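Probable zinc protease (Pseudomonas aeruginosa, PDB 4NNZ) serves as one subunit of a heterodimeric zinc protease of the peptidase M16 family and probably has metallopeptidase activity. Local coordinates at residues S183-N189 and I214-P220; L270-L274 and E348-R353; A26-V30 and V194-V198; Y153-Y158 and P225-A229; K237-Q243 and Q419-V423. All coordinates share one frame; numbering follows the deposited sequence.

Contact 1 (S183-N189 and I214-P220); sequences SWYAPNN and IPWRQLP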
# COMPACT_ATOMS: atom_id res chain seq x y z
N SER A 183 -10.96 17.13 -7.53
CA SER A 183 -9.65 16.84 -8.02
C SER A 183 -9.60 16.12 -9.32
O SER A 183 -8.77 16.41 -10.12
CB SER A 183 -8.87 16.08 -6.98
OG SER A 183 -9.21 16.55 -5.72
N TRP A 184 -10.44 15.14 -9.50
CA TRP A 184 -10.27 14.19 -10.58
C TRP A 184 -11.31 14.15 -11.64
O TRP A 184 -11.05 13.68 -12.71
CB TRP A 184 -10.13 12.81 -10.01
CG TRP A 184 -9.00 12.61 -9.13
CD1 TRP A 184 -9.05 12.41 -7.82
CD2 TRP A 184 -7.64 12.53 -9.50
NE1 TRP A 184 -7.82 12.23 -7.33
CE2 TRP A 184 -6.93 12.30 -8.35
CE3 TRP A 184 -6.95 12.65 -10.68
CZ2 TRP A 184 -5.59 12.18 -8.35
CZ3 TRP A 184 -5.63 12.53 -10.67
CH2 TRP A 184 -4.96 12.31 -9.52
N TYR A 185 -12.51 14.59 -11.34
CA TYR A 185 -13.55 14.56 -12.33
C TYR A 185 -13.48 15.80 -13.14
O TYR A 185 -14.23 16.72 -12.94
CB TYR A 185 -14.89 14.42 -11.65
CG TYR A 185 -15.33 13.01 -11.48
CD1 TYR A 185 -14.57 12.12 -10.76
CD2 TYR A 185 -16.49 12.57 -12.02
CE1 TYR A 185 -14.97 10.81 -10.61
CE2 TYR A 185 -16.88 11.28 -11.87
CZ TYR A 185 -16.12 10.41 -11.16
OH TYR A 185 -16.53 9.15 -11.03
N ALA A 186 -12.55 15.85 -14.04
CA ALA A 186 -12.34 17.02 -14.80
C ALA A 186 -12.19 16.67 -16.25
O ALA A 186 -11.76 15.60 -16.59
CB ALA A 186 -11.12 17.73 -14.29
N PRO A 187 -12.46 17.63 -17.13
CA PRO A 187 -12.50 17.41 -18.56
C PRO A 187 -11.19 16.95 -19.08
O PRO A 187 -11.15 16.15 -19.97
CB PRO A 187 -12.80 18.79 -19.10
CG PRO A 187 -13.37 19.54 -17.95
CD PRO A 187 -13.38 18.68 -16.75
N ASN A 188 -10.12 17.42 -18.50
CA ASN A 188 -8.82 17.03 -18.93
C ASN A 188 -8.40 15.73 -18.30
O ASN A 188 -7.33 15.26 -18.54
CB ASN A 188 -7.81 18.13 -18.69
CG ASN A 188 -7.90 18.72 -17.31
OD1 ASN A 188 -8.89 19.30 -16.94
ND2 ASN A 188 -6.84 18.60 -16.57
N ASN A 189 -9.27 15.16 -17.50
CA ASN A 189 -9.07 13.82 -17.00
C ASN A 189 -10.00 12.81 -17.60
O ASN A 189 -10.12 11.75 -17.10
CB ASN A 189 -9.18 13.79 -15.49
CG ASN A 189 -8.40 12.67 -14.89
OD1 ASN A 189 -7.38 12.29 -15.40
ND2 ASN A 189 -8.88 12.13 -13.82
N ILE A 214 -17.33 23.73 -19.57
CA ILE A 214 -16.66 23.25 -18.39
C ILE A 214 -15.19 23.51 -18.48
O ILE A 214 -14.54 23.19 -19.44
CB ILE A 214 -16.91 21.76 -18.21
CG1 ILE A 214 -18.36 21.44 -18.51
CG2 ILE A 214 -16.49 21.33 -16.82
CD1 ILE A 214 -18.97 20.28 -17.76
N PRO A 215 -14.68 24.16 -17.35
CA PRO A 215 -13.28 24.55 -17.48
C PRO A 215 -12.28 23.54 -17.01
O PRO A 215 -12.56 22.74 -16.17
CB PRO A 215 -13.20 25.76 -16.61
CG PRO A 215 -13.97 25.37 -15.45
CD PRO A 215 -15.16 24.70 -15.98
N TRP A 216 -11.09 23.63 -17.55
CA TRP A 216 -9.98 22.80 -17.23
C TRP A 216 -9.59 23.02 -15.79
O TRP A 216 -9.71 24.10 -15.29
CB TRP A 216 -8.88 23.27 -18.14
CG TRP A 216 -7.65 22.58 -18.12
CD1 TRP A 216 -7.26 21.65 -18.97
CD2 TRP A 216 -6.55 22.84 -17.28
NE1 TRP A 216 -6.01 21.24 -18.69
CE2 TRP A 216 -5.54 21.98 -17.64
CE3 TRP A 216 -6.33 23.71 -16.23
CZ2 TRP A 216 -4.34 21.95 -17.00
CZ3 TRP A 216 -5.16 23.68 -15.61
CH2 TRP A 216 -4.17 22.80 -15.99
N ARG A 217 -9.18 21.97 -15.10
CA ARG A 217 -8.79 22.05 -13.72
C ARG A 217 -7.45 21.39 -13.57
O ARG A 217 -7.23 20.39 -14.16
CB ARG A 217 -9.77 21.27 -12.84
CG ARG A 217 -11.21 21.70 -12.89
CD ARG A 217 -11.96 21.31 -11.63
NE ARG A 217 -12.62 20.01 -11.71
CZ ARG A 217 -13.66 19.75 -12.50
NH1 ARG A 217 -13.47 19.60 -13.80
NH2 ARG A 217 -14.88 19.62 -11.99
N GLN A 218 -6.56 21.95 -12.76
CA GLN A 218 -5.28 21.34 -12.51
C GLN A 218 -5.46 20.05 -11.78
O GLN A 218 -6.28 19.93 -10.91
CB GLN A 218 -4.38 22.27 -11.72
CG GLN A 218 -3.03 21.68 -11.41
CD GLN A 218 -2.03 21.99 -12.48
OE1 GLN A 218 -1.31 21.13 -12.93
NE2 GLN A 218 -1.97 23.23 -12.88
N LEU A 219 -4.67 19.08 -12.15
CA LEU A 219 -4.88 17.77 -11.67
C LEU A 219 -3.82 17.50 -10.68
O LEU A 219 -2.80 18.10 -10.69
CB LEU A 219 -4.78 16.78 -12.80
CG LEU A 219 -6.03 16.08 -13.25
CD1 LEU A 219 -7.16 17.05 -13.28
CD2 LEU A 219 -5.80 15.53 -14.63
N PRO A 220 -4.04 16.51 -9.85
CA PRO A 220 -2.99 16.02 -8.99
C PRO A 220 -2.04 15.20 -9.79
O PRO A 220 -2.32 14.90 -10.92
CB PRO A 220 -3.74 15.15 -8.02
CG PRO A 220 -5.05 15.78 -7.92
CD PRO A 220 -5.36 16.21 -9.30
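Asn188 meets Trp216 and Arg217 where the chain turns out of helix 174-184 toward strand 190-196, an exit built from an inverse gamma turn centred on Tyr185 and a short 3-10 segment at 187-188. Its amide pairs with the backbone of Arg217 at both ends: Arg217 N donates to Asn188 OD1 at 3.3 Å, and Asn188 ND2 donates to Arg217 O at 3.0 Å. A chi1 of 47° seats CG between the backbone N and the carbonyl carbon, from where the amide lies over one face of the Trp216 indole, the two planes 19° apart and Asn188 CG 3.4 Å from Trp216 CD1. At the helix end a second indole is covered by a proline: Pro220 CD sits 3.9 Å from the centroid of the Trp184 six-membered ring, only 10° off its normal, a CH-pi contact. Between these sites Leu219 places CD1 3.6 Å from Ser183 O and CD2 3.7 Å from Asn189 OD1. The Arg217 guanidinium turns a face toward Tyr185 O, an approach too poorly angled for a hydrogen bond, while its NE bonds to Glu182 O. Within the turn, Asn189 ND2 donates to Trp184 O on a lone pair. Asn188 thus gives one donor and one acceptor to the N-H and C=O of a single residue, much as an adjacent strand does in a hydrogen-bonded pair.

Contact 2 (L270-L274 and E348-R353); sequences LIGAL and EIERVR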
# COMPACT_ATOMS: atom_id res chain seq x y z
N LEU A 270 -0.16 -14.79 -25.10
CA LEU A 270 -0.13 -16.02 -25.81
C LEU A 270 0.12 -17.18 -24.87
O LEU A 270 -0.43 -18.23 -25.05
CB LEU A 270 0.94 -15.96 -26.90
CG LEU A 270 0.60 -15.86 -28.38
CD1 LEU A 270 -0.45 -16.85 -28.77
CD2 LEU A 270 0.14 -14.48 -28.76
N ILE A 271 0.95 -17.01 -23.87
CA ILE A 271 1.21 -18.07 -22.92
C ILE A 271 -0.04 -18.45 -22.16
O ILE A 271 -0.26 -19.60 -21.89
CB ILE A 271 2.39 -17.75 -21.98
CG1 ILE A 271 3.70 -17.93 -22.70
CG2 ILE A 271 2.45 -18.67 -20.79
CD1 ILE A 271 4.81 -17.16 -22.07
N GLY A 272 -0.85 -17.47 -21.80
CA GLY A 272 -2.06 -17.78 -21.12
C GLY A 272 -2.98 -18.62 -21.94
O GLY A 272 -3.59 -19.51 -21.47
N ALA A 273 -3.07 -18.29 -23.21
CA ALA A 273 -3.88 -19.02 -24.14
C ALA A 273 -3.41 -20.44 -24.32
O ALA A 273 -4.19 -21.33 -24.45
CB ALA A 273 -3.95 -18.28 -25.44
N LEU A 274 -2.12 -20.63 -24.34
CA LEU A 274 -1.54 -21.94 -24.42
C LEU A 274 -1.87 -22.79 -23.22
O LEU A 274 -1.98 -23.97 -23.32
CB LEU A 274 -0.04 -21.85 -24.54
CG LEU A 274 0.59 -21.49 -25.86
CD1 LEU A 274 1.98 -20.99 -25.59
CD2 LEU A 274 0.63 -22.66 -26.82
N GLU A 348 1.29 -25.46 -32.51
CA GLU A 348 0.54 -25.14 -31.31
C GLU A 348 0.19 -23.68 -31.18
O GLU A 348 -0.88 -23.35 -30.79
CB GLU A 348 1.28 -25.59 -30.06
CG GLU A 348 0.43 -25.65 -28.81
CD GLU A 348 1.18 -26.17 -27.61
OE1 GLU A 348 2.35 -25.84 -27.47
OE2 GLU A 348 0.61 -26.92 -26.80
N ILE A 349 1.14 -22.80 -31.45
CA ILE A 349 0.91 -21.39 -31.27
C ILE A 349 -0.15 -20.85 -32.17
O ILE A 349 -0.91 -20.00 -31.77
CB ILE A 349 2.19 -20.58 -31.52
CG1 ILE A 349 3.23 -20.95 -30.50
CG2 ILE A 349 1.94 -19.09 -31.39
CD1 ILE A 349 4.47 -20.12 -30.58
N GLU A 350 -0.13 -21.26 -33.41
CA GLU A 350 -1.08 -20.76 -34.35
C GLU A 350 -2.49 -21.14 -34.01
O GLU A 350 -3.37 -20.34 -34.16
CB GLU A 350 -0.74 -21.20 -35.74
CG GLU A 350 -0.06 -20.12 -36.52
CD GLU A 350 -0.99 -18.99 -36.87
OE1 GLU A 350 -2.13 -19.26 -37.25
OE2 GLU A 350 -0.57 -17.83 -36.77
N ARG A 351 -2.70 -22.37 -33.59
CA ARG A 351 -4.04 -22.80 -33.25
C ARG A 351 -4.51 -21.94 -32.13
O ARG A 351 -5.64 -21.53 -32.08
CB ARG A 351 -4.02 -24.25 -32.81
CG ARG A 351 -5.23 -24.70 -32.02
CD ARG A 351 -4.99 -26.04 -31.36
NE ARG A 351 -4.28 -25.91 -30.10
CZ ARG A 351 -4.83 -26.09 -28.90
NH1 ARG A 351 -5.92 -25.44 -28.55
NH2 ARG A 351 -4.28 -26.95 -28.07
N VAL A 352 -3.63 -21.76 -31.17
CA VAL A 352 -3.92 -20.94 -30.02
C VAL A 352 -4.05 -19.46 -30.34
O VAL A 352 -4.87 -18.80 -29.77
CB VAL A 352 -2.92 -21.25 -28.91
CG1 VAL A 352 -2.81 -20.16 -27.88
CG2 VAL A 352 -3.30 -22.56 -28.26
N ARG A 353 -3.21 -18.95 -31.21
CA ARG A 353 -3.31 -17.56 -31.60
C ARG A 353 -4.57 -17.27 -32.36
O ARG A 353 -5.15 -16.21 -32.23
CB ARG A 353 -2.13 -17.15 -32.43
CG ARG A 353 -1.96 -15.66 -32.56
CD ARG A 353 -1.00 -15.32 -33.66
NE ARG A 353 0.11 -16.23 -33.68
CZ ARG A 353 1.25 -16.00 -34.30
NH1 ARG A 353 1.41 -14.88 -34.94
NH2 ARG A 353 2.20 -16.88 -34.28
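Val352 sends its CB toward helix 270-274 and makes its closest approaches through one methyl, CG1. With CG1 anti to the backbone N (chi1 160°), that branch enters the angle between Ala273 and Leu274. Val352 CG1 is 3.3 Å from Ala273 CB, a short approach, and 3.6 Å from Leu274 N, thus lying against the helix backbone as well as its side chains. The same methyl meets Leu274 CG and, from the N-terminal side, Leu270 CD1, the latter at 4.2 Å. The other branch, Val352 CG2, is farther off, 4.1 Å from Ala273 O. This is the packing of two nearly perpendicular helices of an alpha/beta half of the M16 fold: the short axes of 270-274 and 348-353 pass 9.4 Å apart, with 95° between their directions. Flanking the valine, Leu270 CD1 reaches Arg353 CB at 4.0 Å and also touches Ile349 CG2. One turn along, the extended Glu348 chain passes obliquely across Leu274, whose CD2 is 3.6 Å from Glu348 CG; the carboxylate continues past it to a salt bridge with Arg282. Ile402 of helix 399-409 packs against both Leu274 and Ile349.

Contact 3 (A26-V30 and V194-V198); sequences APVVV and VVGDV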
# COMPACT_ATOMS: atom_id res chain seq x y z
N ALA A 26 -27.43 0.17 -37.55
CA ALA A 26 -28.67 0.25 -36.85
C ALA A 26 -28.77 1.65 -36.32
O ALA A 26 -27.76 2.31 -36.16
CB ALA A 26 -28.67 -0.74 -35.73
N PRO A 27 -29.97 2.12 -36.03
CA PRO A 27 -30.12 3.48 -35.52
C PRO A 27 -29.96 3.60 -34.01
O PRO A 27 -30.85 4.02 -33.31
CB PRO A 27 -31.55 3.78 -35.91
CG PRO A 27 -32.20 2.49 -35.68
CD PRO A 27 -31.26 1.48 -36.24
N VAL A 28 -28.79 3.24 -33.50
CA VAL A 28 -28.49 3.33 -32.09
C VAL A 28 -27.13 3.91 -31.89
O VAL A 28 -26.27 3.74 -32.71
CB VAL A 28 -28.46 1.96 -31.45
CG1 VAL A 28 -29.85 1.45 -31.25
CG2 VAL A 28 -27.71 1.01 -32.33
N VAL A 29 -26.93 4.60 -30.79
CA VAL A 29 -25.61 5.12 -30.48
C VAL A 29 -25.19 4.84 -29.06
O VAL A 29 -25.98 4.86 -28.16
CB VAL A 29 -25.52 6.62 -30.77
CG1 VAL A 29 -26.29 7.39 -29.73
CG2 VAL A 29 -24.09 7.04 -30.76
N VAL A 30 -23.91 4.63 -28.86
CA VAL A 30 -23.38 4.34 -27.55
C VAL A 30 -22.55 5.53 -27.09
O VAL A 30 -21.73 6.01 -27.80
CB VAL A 30 -22.62 2.98 -27.56
CG1 VAL A 30 -21.16 3.05 -27.18
CG2 VAL A 30 -23.32 2.00 -26.69
N VAL A 194 -17.91 7.92 -28.50
CA VAL A 194 -19.17 7.72 -29.18
C VAL A 194 -19.10 6.80 -30.37
O VAL A 194 -18.34 7.04 -31.28
CB VAL A 194 -19.77 9.05 -29.62
CG1 VAL A 194 -21.16 8.86 -30.16
CG2 VAL A 194 -19.81 10.01 -28.47
N VAL A 195 -19.89 5.76 -30.39
CA VAL A 195 -19.98 4.95 -31.57
C VAL A 195 -21.42 4.61 -31.95
O VAL A 195 -22.28 4.46 -31.11
CB VAL A 195 -18.97 3.76 -31.60
CG1 VAL A 195 -18.04 3.76 -30.42
CG2 VAL A 195 -19.61 2.42 -31.78
N GLY A 196 -21.65 4.50 -33.24
CA GLY A 196 -22.98 4.24 -33.70
C GLY A 196 -23.41 5.09 -34.87
O GLY A 196 -22.62 5.63 -35.58
N ASP A 197 -24.70 5.24 -34.99
CA ASP A 197 -25.34 5.88 -36.11
C ASP A 197 -25.29 7.37 -35.92
O ASP A 197 -26.28 8.01 -35.66
CB ASP A 197 -26.78 5.39 -36.13
CG ASP A 197 -27.52 5.79 -37.35
OD1 ASP A 197 -26.96 5.76 -38.44
OD2 ASP A 197 -28.71 6.10 -37.22
N VAL A 198 -24.10 7.94 -36.05
CA VAL A 198 -23.96 9.37 -35.96
C VAL A 198 -22.86 9.83 -36.86
O VAL A 198 -22.09 9.03 -37.34
CB VAL A 198 -23.57 9.87 -34.57
CG1 VAL A 198 -24.72 9.75 -33.61
CG2 VAL A 198 -22.35 9.15 -34.08
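Val29 and Val194 lean across each other at a slant, one from each strand of an antiparallel pair, with Val29 CG2 3.5 Å from Val194 CG1. That branch of Val29 is placed anti to the backbone N, which also brings it to Val198 CG1 at 4.0 Å; Val198, just past the strand end, joins the two on that face. Val29 is paired with Gly196 in a non-hydrogen-bonded position, CA to CA 4.2 Å. At phi 135° the glycine turns toward Val28 O and Val29 CA the side where a beta-carbon would collide with them, and the lack of a side chain lets the strands come this close. Next along, Val30 and Val195 form a hydrogen-bonded pair and put their side chains on the other face. Val30 N donates to Val195 O at 2.8 Å, and Val195 N returns a bond to Val30 O. Just past the end of strand 190-196, Asp197 N still bonds to Val28 O at 3.1 Å, but no return bond forms, Val28 N turning weakly to Ala26 O, so the regular pairing stops here. Asp197 is the centre of an inverse gamma turn; its CB sits 3.2 Å from Ala26 O. In the sheet, strand 28-35 lies between 190-196 and 89-96. Helix 367-379 covers the Val30 and Val195 face through Ile367 and Ala371, whereas Leu100 of helix 100-112 and Val203 of helix 200-211 pack on the other.

Contact 4 (Y153-Y158 and P225-A229); sequences YPASGY and PLELA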
# COMPACT_ATOMS: atom_id res chain seq x y z
N TYR A 153 1.20 -7.07 -4.67
CA TYR A 153 1.56 -5.76 -5.16
C TYR A 153 2.10 -4.88 -4.05
O TYR A 153 1.50 -3.92 -3.66
CB TYR A 153 0.37 -5.09 -5.82
CG TYR A 153 0.01 -5.53 -7.20
CD1 TYR A 153 0.85 -5.34 -8.26
CD2 TYR A 153 -1.20 -6.07 -7.44
CE1 TYR A 153 0.49 -5.72 -9.52
CE2 TYR A 153 -1.57 -6.44 -8.69
CZ TYR A 153 -0.73 -6.27 -9.72
OH TYR A 153 -1.14 -6.65 -10.93
N PRO A 154 3.29 -5.18 -3.56
CA PRO A 154 3.82 -4.47 -2.41
C PRO A 154 3.97 -2.98 -2.60
O PRO A 154 3.69 -2.26 -1.69
CB PRO A 154 5.20 -5.06 -2.26
CG PRO A 154 5.11 -6.38 -2.82
CD PRO A 154 4.17 -6.29 -3.93
N ALA A 155 4.45 -2.54 -3.74
CA ALA A 155 4.73 -1.14 -3.91
C ALA A 155 3.72 -0.33 -4.67
O ALA A 155 3.67 0.86 -4.52
CB ALA A 155 6.09 -0.97 -4.53
N SER A 156 2.96 -0.95 -5.54
CA SER A 156 2.01 -0.21 -6.36
C SER A 156 0.63 -0.01 -5.80
O SER A 156 0.24 -0.62 -4.87
CB SER A 156 1.94 -0.78 -7.76
OG SER A 156 1.19 -1.95 -7.82
N GLY A 157 -0.12 0.84 -6.44
CA GLY A 157 -1.46 1.16 -6.02
C GLY A 157 -2.38 0.00 -6.23
O GLY A 157 -3.47 -0.02 -5.76
N TYR A 158 -1.91 -0.98 -6.96
CA TYR A 158 -2.73 -2.10 -7.28
C TYR A 158 -3.10 -2.92 -6.12
O TYR A 158 -4.00 -3.67 -6.22
CB TYR A 158 -2.12 -2.94 -8.37
CG TYR A 158 -2.23 -2.31 -9.71
CD1 TYR A 158 -3.27 -1.47 -10.00
CD2 TYR A 158 -1.30 -2.54 -10.67
CE1 TYR A 158 -3.36 -0.89 -11.21
CE2 TYR A 158 -1.39 -1.96 -11.88
CZ TYR A 158 -2.43 -1.14 -12.14
OH TYR A 158 -2.56 -0.56 -13.32
N PRO A 225 1.29 2.79 -11.84
CA PRO A 225 1.55 1.92 -10.71
C PRO A 225 2.55 0.84 -11.04
O PRO A 225 2.19 -0.24 -11.40
CB PRO A 225 0.20 1.31 -10.43
CG PRO A 225 -0.77 2.08 -11.20
CD PRO A 225 -0.04 2.57 -12.38
N LEU A 226 3.81 1.20 -10.95
CA LEU A 226 4.92 0.30 -11.09
C LEU A 226 5.18 -0.46 -9.84
O LEU A 226 5.00 0.02 -8.76
CB LEU A 226 6.17 1.07 -11.42
CG LEU A 226 5.97 2.10 -12.49
CD1 LEU A 226 7.31 2.70 -12.77
CD2 LEU A 226 5.43 1.43 -13.72
N GLU A 227 5.70 -1.64 -10.01
CA GLU A 227 5.88 -2.55 -8.94
C GLU A 227 7.32 -2.99 -9.02
O GLU A 227 7.97 -2.72 -9.99
CB GLU A 227 4.94 -3.72 -9.13
CG GLU A 227 4.99 -4.71 -8.02
CD GLU A 227 4.72 -4.06 -6.70
OE1 GLU A 227 3.70 -3.38 -6.60
OE2 GLU A 227 5.53 -4.20 -5.79
N LEU A 228 7.83 -3.63 -7.99
CA LEU A 228 9.15 -4.18 -8.04
C LEU A 228 9.12 -5.27 -9.05
O LEU A 228 8.14 -5.94 -9.19
CB LEU A 228 9.52 -4.77 -6.71
CG LEU A 228 9.95 -3.88 -5.56
CD1 LEU A 228 8.97 -2.76 -5.34
CD2 LEU A 228 10.04 -4.70 -4.32
N ALA A 229 10.18 -5.41 -9.80
CA ALA A 229 10.33 -6.53 -10.69
C ALA A 229 10.46 -7.87 -9.99
O ALA A 229 9.88 -8.82 -10.41
CB ALA A 229 11.51 -6.30 -11.60
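Glu227 leaves its backbone with CG anti to N (chi1 -177°) and then bends at chi2 (56°), which carries the carboxylate to the backbone N-H groups of Ala155 and Ser156. The contact ties the turn after helix 140-152 to the linker that leads from helix 200-211 of one alpha/beta half of the M16 fold to strand 233-240 of the other. Glu227 OE2 takes Ala155 N at 2.9 Å on its syn lone pair. Glu227 OE1 accepts two fuller bonds, Ser156 N at 2.8 Å, on the syn side but 27° out of the carboxylate plane, and Ser156 OG at 3.1 Å, nearly along the C-O axis, and a weak third from Ala155 N. A weak bond from Leu228 N to OE2 adds a grip from the linker itself. These donors fix the rotation of the carboxylate and would tend to stabilise its charge. Pro154 lies across the acid, its CD 3.1 Å from Glu227 OE2, and OE1 also stands at the edge of the Tyr153 ring. Ala155 CB meets Leu228 CD1 at 3.5 Å; here the second subunit closes in, its Trp165 packing on Ala155 and its Arg147 on Leu228. At the other end Tyr158, whose hydroxyl bonds to Asp87, offers one ring face to Pro225: Pro225 CB lies 4.0 Å from the centroid of that ring in a CH-pi contact, while Pro225 CG touches Tyr158 CZ at 3.7 Å.

Contact 5 (K237-Q243 and Q419-V423); sequences KLYVRTQ and QVLPV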
# COMPACT_ATOMS: atom_id res chain seq x y z
N LYS A 237 -1.40 -18.44 3.36
CA LYS A 237 -2.33 -19.46 3.75
C LYS A 237 -3.53 -18.83 4.36
O LYS A 237 -3.41 -18.15 5.32
CB LYS A 237 -1.69 -20.37 4.76
CG LYS A 237 -2.24 -21.77 4.70
CD LYS A 237 -1.63 -22.65 5.74
CE LYS A 237 -0.41 -23.31 5.19
NZ LYS A 237 -0.23 -24.71 5.66
N LEU A 238 -4.69 -19.06 3.79
CA LEU A 238 -5.91 -18.49 4.29
C LEU A 238 -6.97 -19.52 4.52
O LEU A 238 -7.23 -20.31 3.67
CB LEU A 238 -6.46 -17.50 3.32
CG LEU A 238 -5.63 -16.29 3.04
CD1 LEU A 238 -5.88 -15.83 1.63
CD2 LEU A 238 -6.05 -15.24 4.04
N TYR A 239 -7.61 -19.46 5.66
CA TYR A 239 -8.69 -20.33 5.96
C TYR A 239 -9.99 -19.59 5.84
O TYR A 239 -10.19 -18.57 6.45
CB TYR A 239 -8.53 -20.85 7.36
CG TYR A 239 -7.36 -21.76 7.51
CD1 TYR A 239 -7.47 -23.09 7.22
CD2 TYR A 239 -6.16 -21.29 7.95
CE1 TYR A 239 -6.41 -23.92 7.35
CE2 TYR A 239 -5.10 -22.12 8.09
CZ TYR A 239 -5.24 -23.44 7.79
OH TYR A 239 -4.19 -24.26 7.91
N VAL A 240 -10.87 -20.10 5.02
CA VAL A 240 -12.08 -19.42 4.69
C VAL A 240 -13.22 -20.38 4.65
O VAL A 240 -13.04 -21.56 4.70
CB VAL A 240 -12.00 -18.75 3.35
CG1 VAL A 240 -11.19 -17.50 3.48
CG2 VAL A 240 -11.38 -19.68 2.36
N ARG A 241 -14.40 -19.83 4.58
CA ARG A 241 -15.58 -20.62 4.59
C ARG A 241 -15.84 -21.12 3.20
O ARG A 241 -16.67 -20.63 2.52
CB ARG A 241 -16.72 -19.77 5.08
CG ARG A 241 -17.16 -20.15 6.46
CD ARG A 241 -16.93 -19.10 7.51
NE ARG A 241 -17.80 -19.37 8.65
CZ ARG A 241 -17.39 -19.66 9.89
NH1 ARG A 241 -16.11 -19.69 10.20
NH2 ARG A 241 -18.29 -19.90 10.82
N THR A 242 -15.06 -22.09 2.78
CA THR A 242 -15.19 -22.60 1.45
C THR A 242 -15.23 -24.10 1.60
O THR A 242 -14.88 -24.61 2.62
CB THR A 242 -14.02 -22.18 0.56
OG1 THR A 242 -14.01 -22.98 -0.61
CG2 THR A 242 -12.72 -22.37 1.27
N GLN A 243 -15.71 -24.81 0.60
CA GLN A 243 -15.71 -26.24 0.68
C GLN A 243 -14.59 -26.84 -0.08
O GLN A 243 -14.22 -27.95 0.16
CB GLN A 243 -17.02 -26.79 0.16
CG GLN A 243 -17.67 -27.72 1.15
CD GLN A 243 -17.67 -27.16 2.54
OE1 GLN A 243 -16.90 -27.57 3.40
NE2 GLN A 243 -18.52 -26.19 2.76
N GLN A 419 -2.71 -20.38 -0.64
CA GLN A 419 -3.54 -21.54 -0.45
C GLN A 419 -4.80 -21.11 0.24
O GLN A 419 -4.76 -20.50 1.26
CB GLN A 419 -2.83 -22.59 0.40
CG GLN A 419 -1.43 -22.90 -0.10
CD GLN A 419 -0.83 -24.18 0.42
OE1 GLN A 419 -1.03 -24.59 1.53
NE2 GLN A 419 -0.03 -24.79 -0.40
N VAL A 420 -5.93 -21.41 -0.36
CA VAL A 420 -7.16 -21.06 0.26
C VAL A 420 -7.78 -22.31 0.78
O VAL A 420 -8.11 -23.18 0.04
CB VAL A 420 -8.11 -20.43 -0.73
CG1 VAL A 420 -9.30 -19.87 -0.02
CG2 VAL A 420 -7.41 -19.35 -1.51
N LEU A 421 -7.90 -22.40 2.07
CA LEU A 421 -8.31 -23.63 2.66
C LEU A 421 -9.59 -23.56 3.40
O LEU A 421 -9.93 -22.57 3.96
CB LEU A 421 -7.23 -24.16 3.58
CG LEU A 421 -5.97 -24.57 2.87
CD1 LEU A 421 -4.91 -24.82 3.89
CD2 LEU A 421 -6.21 -25.82 2.08
N PRO A 422 -10.27 -24.68 3.46
CA PRO A 422 -11.52 -24.77 4.19
C PRO A 422 -11.30 -24.83 5.64
O PRO A 422 -10.43 -25.51 6.06
CB PRO A 422 -12.09 -26.09 3.73
CG PRO A 422 -11.02 -26.78 3.02
CD PRO A 422 -10.17 -25.73 2.45
N VAL A 423 -12.11 -24.14 6.41
CA VAL A 423 -12.07 -24.27 7.83
C VAL A 423 -13.30 -24.98 8.38
O VAL A 423 -13.71 -26.04 7.91
CB VAL A 423 -11.93 -22.92 8.51
CG1 VAL A 423 -13.08 -22.02 8.18
CG2 VAL A 423 -11.88 -23.11 10.00
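Tyr239 lays its ring alongside Leu421, the two side chains pointing the same way from adjacent parallel strands. The leucine stands oblique to the tyrosine ring: Tyr239 CD1 is 3.8 Å from Leu421 CB, and Tyr239 CE1 is 3.9 Å from Leu421 CD1. Pro422 O lies near the ring plane at its edge. On the same face, Lys237 and Gln419 also run side by side; the lysine's CE passes 3.9 Å from Gln419 OE1, while the amide nitrogen of Gln419 bonds to Glu326. The backbones supply the zigzag expected of parallel strands. Gln419 O receives Leu238 N at 2.9 Å, Leu238 O receives Leu421 N at 2.7 Å, and Leu421 O receives Val240 N at 2.8 Å. A fourth bond, from Val423 N to Val240 O, is longer at 3.2 Å. This change coincides with an inverse gamma turn at Arg241, which ends the regular run and swings Thr242 back over the partner strand, where Thr242 O comes 3.3 Å from Pro422 CB. The short strand axes are 31° apart in direction. Within the mixed sheet, strand 415-422 lies between 233-240 and 246-253. Helix 140-152 packs on the face of Leu238 and Val420, and Leu325 of helix 325-341 on that of Gln419 and Leu421. Strand 233-240 is outermost in its own chain, but an antiparallel strand of the second subunit pairs at Lys237 and continues the sheet.

In the fold
Contacts 2 and 3 are the buried ones, contact 2 joining helices by apolar packing without a bond across, contact 3 joining strands by backbone bonds with valines on either face. Contacts 1, 4 and 5 are only partly buried. Contacts 1 and 4 hold two parts of the same linker after helix 200-211, each through a side chain bonding to backbone: a neutral amide in the first, a carboxylate in the second. Contacts 3 and 5 lie in different sheets, about 47 Å apart between centres, one pair antiparallel, the other parallel. Contacts 4 and 5 both touch the second subunit, through loop packing and sheet extension respectively; helix 140-152, which leads into contact 4, also covers contact 5.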